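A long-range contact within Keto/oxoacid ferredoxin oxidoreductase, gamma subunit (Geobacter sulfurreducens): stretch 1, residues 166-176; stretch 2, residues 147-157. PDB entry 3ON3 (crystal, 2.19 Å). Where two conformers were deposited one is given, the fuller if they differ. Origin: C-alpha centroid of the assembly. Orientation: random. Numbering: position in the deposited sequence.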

ATOM      1  N   LEU B 166     -11.261  -5.236  18.130  1.00 42.60           N
ATOM      2  CA  LEU B 166     -12.208  -4.631  17.178  1.00 32.29           C
ATOM      3  C   LEU B 166     -11.964  -5.064  15.727  1.00 29.51           C
ATOM      4  O   LEU B 166     -12.889  -5.322  14.994  1.00 38.82           O
ATOM      5  CB  LEU B 166     -12.175  -3.098  17.273  1.00 47.29           C
ATOM      6  CG  LEU B 166     -12.869  -2.449  18.474  1.00 56.25           C
ATOM      7  CD1 LEU B 166     -12.805  -3.350  19.704  1.00 67.19           C
ATOM      8  CD2 LEU B 166     -12.253  -1.093  18.779  1.00 53.91           C
ATOM      9  N   ASN B 167     -10.711  -5.137  15.314  1.00 35.17           N
ATOM     10  CA  ASN B 167     -10.425  -5.609  13.974  1.00 33.25           C
ATOM     11  C   ASN B 167     -10.728  -7.101  13.788  1.00 31.79           C
ATOM     12  O   ASN B 167     -11.256  -7.496  12.757  1.00 32.94           O
ATOM     13  CB  ASN B 167      -8.992  -5.260  13.559  1.00 35.50           C
ATOM     14  CG  ASN B 167      -8.821  -3.767  13.282  1.00 41.63           C
ATOM     15  OD1 ASN B 167      -8.740  -3.354  12.136  1.00 48.31           O
ATOM     16  ND2 ASN B 167      -8.796  -2.958  14.338  1.00 42.29           N
ATOM     17  N   ARG B 168     -10.398  -7.929  14.779  1.00 31.11           N
ATOM     18  CA  ARG B 168     -10.790  -9.332  14.707  1.00 34.50           C
ATOM     19  C   ARG B 168     -12.304  -9.442  14.518  1.00 34.27           C
ATOM     20  O   ARG B 168     -12.771 -10.179  13.666  1.00 37.36           O
ATOM     21  CB  ARG B 168     -10.351 -10.108  15.960  1.00 34.73           C
ATOM     22  CG  ARG B 168     -11.203 -11.351  16.250  1.00 39.88           C
ATOM     23  CD  ARG B 168     -11.023 -12.483  15.234  1.00 44.67           C
ATOM     24  NE  ARG B 168     -12.060 -13.505  15.422  1.00 56.20           N
ATOM     25  CZ  ARG B 168     -12.053 -14.729  14.890  1.00 47.71           C
ATOM     26  NH1 ARG B 168     -11.053 -15.134  14.125  1.00 52.38           N
ATOM     27  NH2 ARG B 168     -13.062 -15.553  15.126  1.00 57.34           N
ATOM     28  N   LYS B 169     -13.057  -8.700  15.331  1.00 37.38           N
ATOM     29  CA  LYS B 169     -14.513  -8.665  15.242  1.00 32.63           C
ATOM     30  C   LYS B 169     -15.011  -8.187  13.869  1.00 38.30           C
ATOM     31  O   LYS B 169     -15.929  -8.773  13.288  1.00 46.39           O
ATOM     32  CB  LYS B 169     -15.096  -7.800  16.364  1.00 34.71           C
ATOM     33  CG  LYS B 169     -16.623  -7.860  16.475  1.00 40.03           C
ATOM     34  CD  LYS B 169     -17.116  -7.040  17.659  1.00 49.57           C
ATOM     35  CE  LYS B 169     -18.629  -7.098  17.791  1.00 63.31           C
ATOM     36  NZ  LYS B 169     -19.097  -8.504  18.005  1.00 75.85           N
ATOM     37  N   ALA B 170     -14.400  -7.131  13.348  1.00 32.55           N
ATOM     38  CA  ALA B 170     -14.777  -6.592  12.047  1.00 37.75           C
ATOM     39  C   ALA B 170     -14.551  -7.635  10.963  1.00 36.63           C
ATOM     40  O   ALA B 170     -15.392  -7.834  10.082  1.00 34.48           O
ATOM     41  CB  ALA B 170     -13.965  -5.312  11.736  1.00 30.15           C
ATOM     42  N   PHE B 171     -13.393  -8.274  11.018  1.00 28.77           N
ATOM     43  CA  PHE B 171     -13.038  -9.282  10.034  1.00 31.38           C
ATOM     44  C   PHE B 171     -14.015 -10.462  10.087  1.00 35.68           C
ATOM     45  O   PHE B 171     -14.521 -10.906   9.057  1.00 32.02           O
ATOM     46  CB  PHE B 171     -11.604  -9.755  10.279  1.00 36.43           C
ATOM     47  CG  PHE B 171     -11.219 -10.986   9.498  1.00 40.61           C
ATOM     48  CD1 PHE B 171     -10.884 -10.897   8.149  1.00 34.71           C
ATOM     49  CD2 PHE B 171     -11.155 -12.230  10.121  1.00 40.04           C
ATOM     50  CE1 PHE B 171     -10.515 -12.032   7.430  1.00 37.12           C
ATOM     51  CE2 PHE B 171     -10.790 -13.379   9.406  1.00 36.80           C
ATOM     52  CZ  PHE B 171     -10.467 -13.279   8.066  1.00 39.50           C
ATOM     53  N   GLN B 172     -14.268 -10.967  11.293  1.00 33.65           N
ATOM     54  CA  GLN B 172     -15.168 -12.105  11.491  1.00 33.80           C
ATOM     55  C   GLN B 172     -16.571 -11.778  10.978  1.00 39.85           C
ATOM     56  O   GLN B 172     -17.178 -12.561  10.264  1.00 41.92           O
ATOM     57  CB  GLN B 172     -15.213 -12.493  12.979  1.00 31.81           C
ATOM     58  CG  GLN B 172     -16.169 -13.622  13.307  1.00 39.90           C
ATOM     59  CD  GLN B 172     -15.933 -14.849  12.451  1.00 38.98           C
ATOM     60  OE1 GLN B 172     -14.802 -15.233  12.190  1.00 38.28           O
ATOM     61  NE2 GLN B 172     -17.011 -15.457  11.998  1.00 35.82           N
HETATM   62  N   MSE B 173     -17.065 -10.599  11.331  1.00 37.92           N
HETATM   63  CA  MSE B 173     -18.395 -10.173  10.926  1.00 36.57           C
HETATM   64  C   MSE B 173     -18.549  -9.951   9.430  1.00 37.60           C
HETATM   65  O   MSE B 173     -19.591 -10.292   8.854  1.00 28.73           O
HETATM   66  CB  MSE B 173     -18.820  -8.923  11.682  1.00 40.54           C
HETATM   67  CG  MSE B 173     -18.939  -9.138  13.180  1.00 51.98           C
HETATM   68 SE   MSE B 173     -20.095  -7.806  14.021  1.00 81.46          SE
HETATM   69  CE  MSE B 173     -21.803  -8.407  13.283  1.00 73.76           C
ATOM     70  N   GLY B 174     -17.542  -9.347   8.802  1.00 34.07           N
ATOM     71  CA  GLY B 174     -17.555  -9.217   7.358  1.00 30.31           C
ATOM     72  C   GLY B 174     -17.708 -10.611   6.747  1.00 38.01           C
ATOM     73  O   GLY B 174     -18.538 -10.865   5.851  1.00 35.15           O
ATOM     74  N   PHE B 175     -16.880 -11.514   7.251  1.00 32.15           N
ATOM     75  CA  PHE B 175     -16.836 -12.907   6.839  1.00 38.83           C
ATOM     76  C   PHE B 175     -18.201 -13.564   6.979  1.00 40.50           C
ATOM     77  O   PHE B 175     -18.709 -14.156   6.032  1.00 38.78           O
ATOM     78  CB  PHE B 175     -15.815 -13.646   7.707  1.00 36.30           C
ATOM     79  CG  PHE B 175     -15.528 -15.049   7.271  1.00 36.35           C
ATOM     80  CD1 PHE B 175     -14.551 -15.303   6.313  1.00 36.68           C
ATOM     81  CD2 PHE B 175     -16.182 -16.120   7.867  1.00 35.04           C
ATOM     82  CE1 PHE B 175     -14.250 -16.594   5.935  1.00 34.00           C
ATOM     83  CE2 PHE B 175     -15.880 -17.429   7.499  1.00 38.94           C
ATOM     84  CZ  PHE B 175     -14.914 -17.667   6.534  1.00 34.95           C
ATOM     85  N   GLU B 176     -18.799 -13.441   8.158  1.00 41.90           N
ATOM     86  CA  GLU B 176     -20.075 -14.091   8.435  1.00 39.49           C
ATOM     87  C   GLU B 176     -21.193 -13.546   7.539  1.00 42.78           C
ATOM     88  O   GLU B 176     -21.921 -14.318   6.914  1.00 32.96           O
ATOM     89  CB  GLU B 176     -20.490 -13.883   9.887  1.00 33.71           C
ATOM     90  CG  GLU B 176     -19.568 -14.460  10.924  1.00 49.02           C
ATOM     91  CD  GLU B 176     -19.973 -14.055  12.315  1.00 46.77           C
ATOM     92  OE1 GLU B 176     -20.727 -13.068  12.453  1.00 45.96           O
ATOM     93  OE2 GLU B 176     -19.532 -14.714  13.271  1.00 57.44           O
TER
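Stretch 2 (147-157) SKEAAEKAVLS

Stretch 2 is a single helix from Lys148 onward, with Ser147 at its N-cap: Ser147 OG accepts from Ala150 N at 3.0 Å and satisfies one of the amides left free in the first turn. It lies against the helix of stretch 1 in a roughly antiparallel sense, the N-to-C directions 146° apart and the axes approaching to 9.9 Å. The register therefore runs in reverse, Leu156 opposite Arg168, Glu152 opposite Phe171 and Lys148 opposite Phe175, with CA–CA distances of 7.1, 7.4 and 8.8 Å; the helices spread toward the Lys148 end.

That widening is filled by Lys148, which covers more surface than any other residue of either stretch. Its side chain is all t, a fully extended arm. The aliphatic part lies over one face of the Phe175 ring, Lys148 CD 3.9 Å from Phe175 CZ, and the ammonium continues past the ring centre, an off-centre cation–pi contact, to donate from Lys148 NZ to Gln172 OE1 at 2.9 Å. One lysine thus serves as both apolar cover and polar anchor.

Phe171 is nearly its equal in area and is the knob of the contact. With chi1 t, its ring enters a hole formed by Lys148, Ala151, Glu152 and Val155. Phe171 CE1 meets Ala151 CB and Phe171 CD1 meets Val155 CG2, both at 3.9 Å, while the backbone of Glu152 places its CA over one ring face.

Arg168 is the third element. Its CA-to-CB bond points sideways, but the side chain reaches back so that Arg168 NH1 forms a salt bridge with Glu152 OE2 at 2.8 Å, the carboxylate oxygen lying at the guanidinium edge. Farther along, Leu156 CD2 packs 4.3 Å from Arg168 CB. The rule is economical: one aromatic knob, flanked by long side chains that pack through their carbons and bond through their ends.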

ATOM      1  N   SER B 147      -6.766 -18.603   2.544  1.00 33.28           N
ATOM      2  CA  SER B 147      -7.390 -19.229   3.707  1.00 38.06           C
ATOM      3  C   SER B 147      -7.839 -18.142   4.666  1.00 31.50           C
ATOM      4  O   SER B 147      -7.272 -17.048   4.684  1.00 32.80           O
ATOM      5  CB  SER B 147      -6.427 -20.197   4.416  1.00 41.31           C
ATOM      6  OG  SER B 147      -5.268 -19.514   4.888  1.00 41.66           O
ATOM      7  N   LYS B 148      -8.862 -18.445   5.453  1.00 35.88           N
ATOM      8  CA  LYS B 148      -9.327 -17.526   6.478  1.00 33.36           C
ATOM      9  C   LYS B 148      -8.184 -17.240   7.455  1.00 36.02           C
ATOM     10  O   LYS B 148      -8.019 -16.106   7.905  1.00 30.25           O
ATOM     11  CB  LYS B 148     -10.547 -18.106   7.214  1.00 30.58           C
ATOM     12  CG  LYS B 148     -11.113 -17.195   8.318  1.00 32.74           C
ATOM     13  CD  LYS B 148     -12.128 -17.932   9.227  1.00 30.93           C
ATOM     14  CE  LYS B 148     -12.886 -16.964  10.143  1.00 29.89           C
ATOM     15  NZ  LYS B 148     -13.607 -17.663  11.282  1.00 34.35           N
ATOM     16  N   GLU B 149      -7.386 -18.266   7.759  1.00 33.79           N
ATOM     17  CA  GLU B 149      -6.247 -18.091   8.654  1.00 36.66           C
ATOM     18  C   GLU B 149      -5.213 -17.096   8.105  1.00 38.22           C
ATOM     19  O   GLU B 149      -4.746 -16.223   8.844  1.00 40.80           O
ATOM     20  CB  GLU B 149      -5.581 -19.437   9.030  1.00 31.07           C
ATOM     21  CG  GLU B 149      -4.290 -19.272   9.851  1.00 32.11           C
ATOM     22  CD  GLU B 149      -3.560 -20.583  10.207  1.00 44.47           C
ATOM     23  OE1 GLU B 149      -3.960 -21.677   9.758  1.00 42.35           O
ATOM     24  OE2 GLU B 149      -2.560 -20.508  10.954  1.00 56.52           O
ATOM     25  N   ALA B 150      -4.867 -17.235   6.823  1.00 32.22           N
ATOM     26  CA  ALA B 150      -3.912 -16.340   6.157  1.00 31.53           C
ATOM     27  C   ALA B 150      -4.364 -14.894   6.263  1.00 35.72           C
ATOM     28  O   ALA B 150      -3.594 -13.999   6.622  1.00 32.68           O
ATOM     29  CB  ALA B 150      -3.753 -16.721   4.680  1.00 29.08           C
ATOM     30  N   ALA B 151      -5.628 -14.670   5.939  1.00 34.58           N
ATOM     31  CA  ALA B 151      -6.189 -13.329   5.939  1.00 28.87           C
ATOM     32  C   ALA B 151      -6.259 -12.758   7.343  1.00 31.70           C
ATOM     33  O   ALA B 151      -5.977 -11.569   7.559  1.00 33.09           O
ATOM     34  CB  ALA B 151      -7.591 -13.318   5.268  1.00 30.11           C
ATOM     35  N   GLU B 152      -6.651 -13.597   8.298  1.00 27.84           N
ATOM     36  CA  GLU B 152      -6.739 -13.159   9.683  1.00 34.75           C
ATOM     37  C   GLU B 152      -5.359 -12.705  10.196  1.00 39.84           C
ATOM     38  O   GLU B 152      -5.240 -11.663  10.839  1.00 32.40           O
ATOM     39  CB  GLU B 152      -7.266 -14.273  10.594  1.00 31.17           C
ATOM     40  CG  GLU B 152      -7.587 -13.751  11.997  1.00 35.55           C
ATOM     41  CD  GLU B 152      -7.909 -14.832  13.021  1.00 43.73           C
ATOM     42  OE1 GLU B 152      -7.710 -16.041  12.744  1.00 44.22           O
ATOM     43  OE2 GLU B 152      -8.350 -14.450  14.121  1.00 38.48           O
ATOM     44  N   LYS B 153      -4.336 -13.516   9.937  1.00 40.03           N
ATOM     45  CA  LYS B 153      -2.966 -13.197  10.344  1.00 37.79           C
ATOM     46  C   LYS B 153      -2.514 -11.902   9.694  1.00 36.71           C
ATOM     47  O   LYS B 153      -1.996 -11.018  10.373  1.00 39.61           O
ATOM     48  CB  LYS B 153      -1.998 -14.319   9.978  1.00 38.81           C
ATOM     49  CG  LYS B 153      -2.079 -15.553  10.880  1.00 46.15           C
ATOM     50  CD  LYS B 153      -0.886 -16.451  10.654  1.00 51.34           C
ATOM     51  CE  LYS B 153      -0.915 -17.660  11.558  1.00 62.81           C
ATOM     52  NZ  LYS B 153       0.336 -18.459  11.432  1.00 69.33           N
ATOM     53  N   ALA B 154      -2.726 -11.797   8.382  1.00 34.56           N
ATOM     54  CA  ALA B 154      -2.451 -10.550   7.651  1.00 37.54           C
ATOM     55  C   ALA B 154      -3.193  -9.327   8.194  1.00 38.51           C
ATOM     56  O   ALA B 154      -2.597  -8.261   8.324  1.00 40.13           O
ATOM     57  CB  ALA B 154      -2.706 -10.718   6.136  1.00 33.23           C
ATOM     58  N   VAL B 155      -4.485  -9.469   8.498  1.00 36.87           N
ATOM     59  CA  VAL B 155      -5.241  -8.360   9.072  1.00 31.06           C
ATOM     60  C   VAL B 155      -4.605  -7.920  10.383  1.00 34.29           C
ATOM     61  O   VAL B 155      -4.293  -6.752  10.579  1.00 38.39           O
ATOM     62  CB  VAL B 155      -6.719  -8.701   9.378  1.00 31.06           C
ATOM     63  CG1 VAL B 155      -7.352  -7.588  10.205  1.00 30.29           C
ATOM     64  CG2 VAL B 155      -7.537  -8.924   8.110  1.00 29.78           C
ATOM     65  N   LEU B 156      -4.403  -8.871  11.278  1.00 32.17           N
ATOM     66  CA  LEU B 156      -4.021  -8.541  12.643  1.00 39.20           C
ATOM     67  C   LEU B 156      -2.586  -8.022  12.757  1.00 34.64           C
ATOM     68  O   LEU B 156      -2.253  -7.344  13.704  1.00 36.30           O
ATOM     69  CB  LEU B 156      -4.259  -9.743  13.558  1.00 48.14           C
ATOM     70  CG  LEU B 156      -5.719 -10.207  13.564  1.00 47.86           C
ATOM     71  CD1 LEU B 156      -5.876 -11.535  14.291  1.00 43.14           C
ATOM     72  CD2 LEU B 156      -6.610  -9.139  14.176  1.00 41.90           C
ATOM     73  N   SER B 157      -1.751  -8.333  11.779  1.00 33.55           N
ATOM     74  CA  SER B 157      -0.373  -7.866  11.794  0.77 40.57           C
ATOM     75  C   SER B 157      -0.264  -6.407  11.337  1.00 41.84           C
ATOM     76  O   SER B 157       0.764  -5.755  11.555  1.00 36.09           O
ATOM     77  CB  SER B 157       0.506  -8.762  10.924  0.77 38.81           C
ATOM     78  OG  SER B 157       0.372 -10.113  11.320  0.77 43.33           O
TER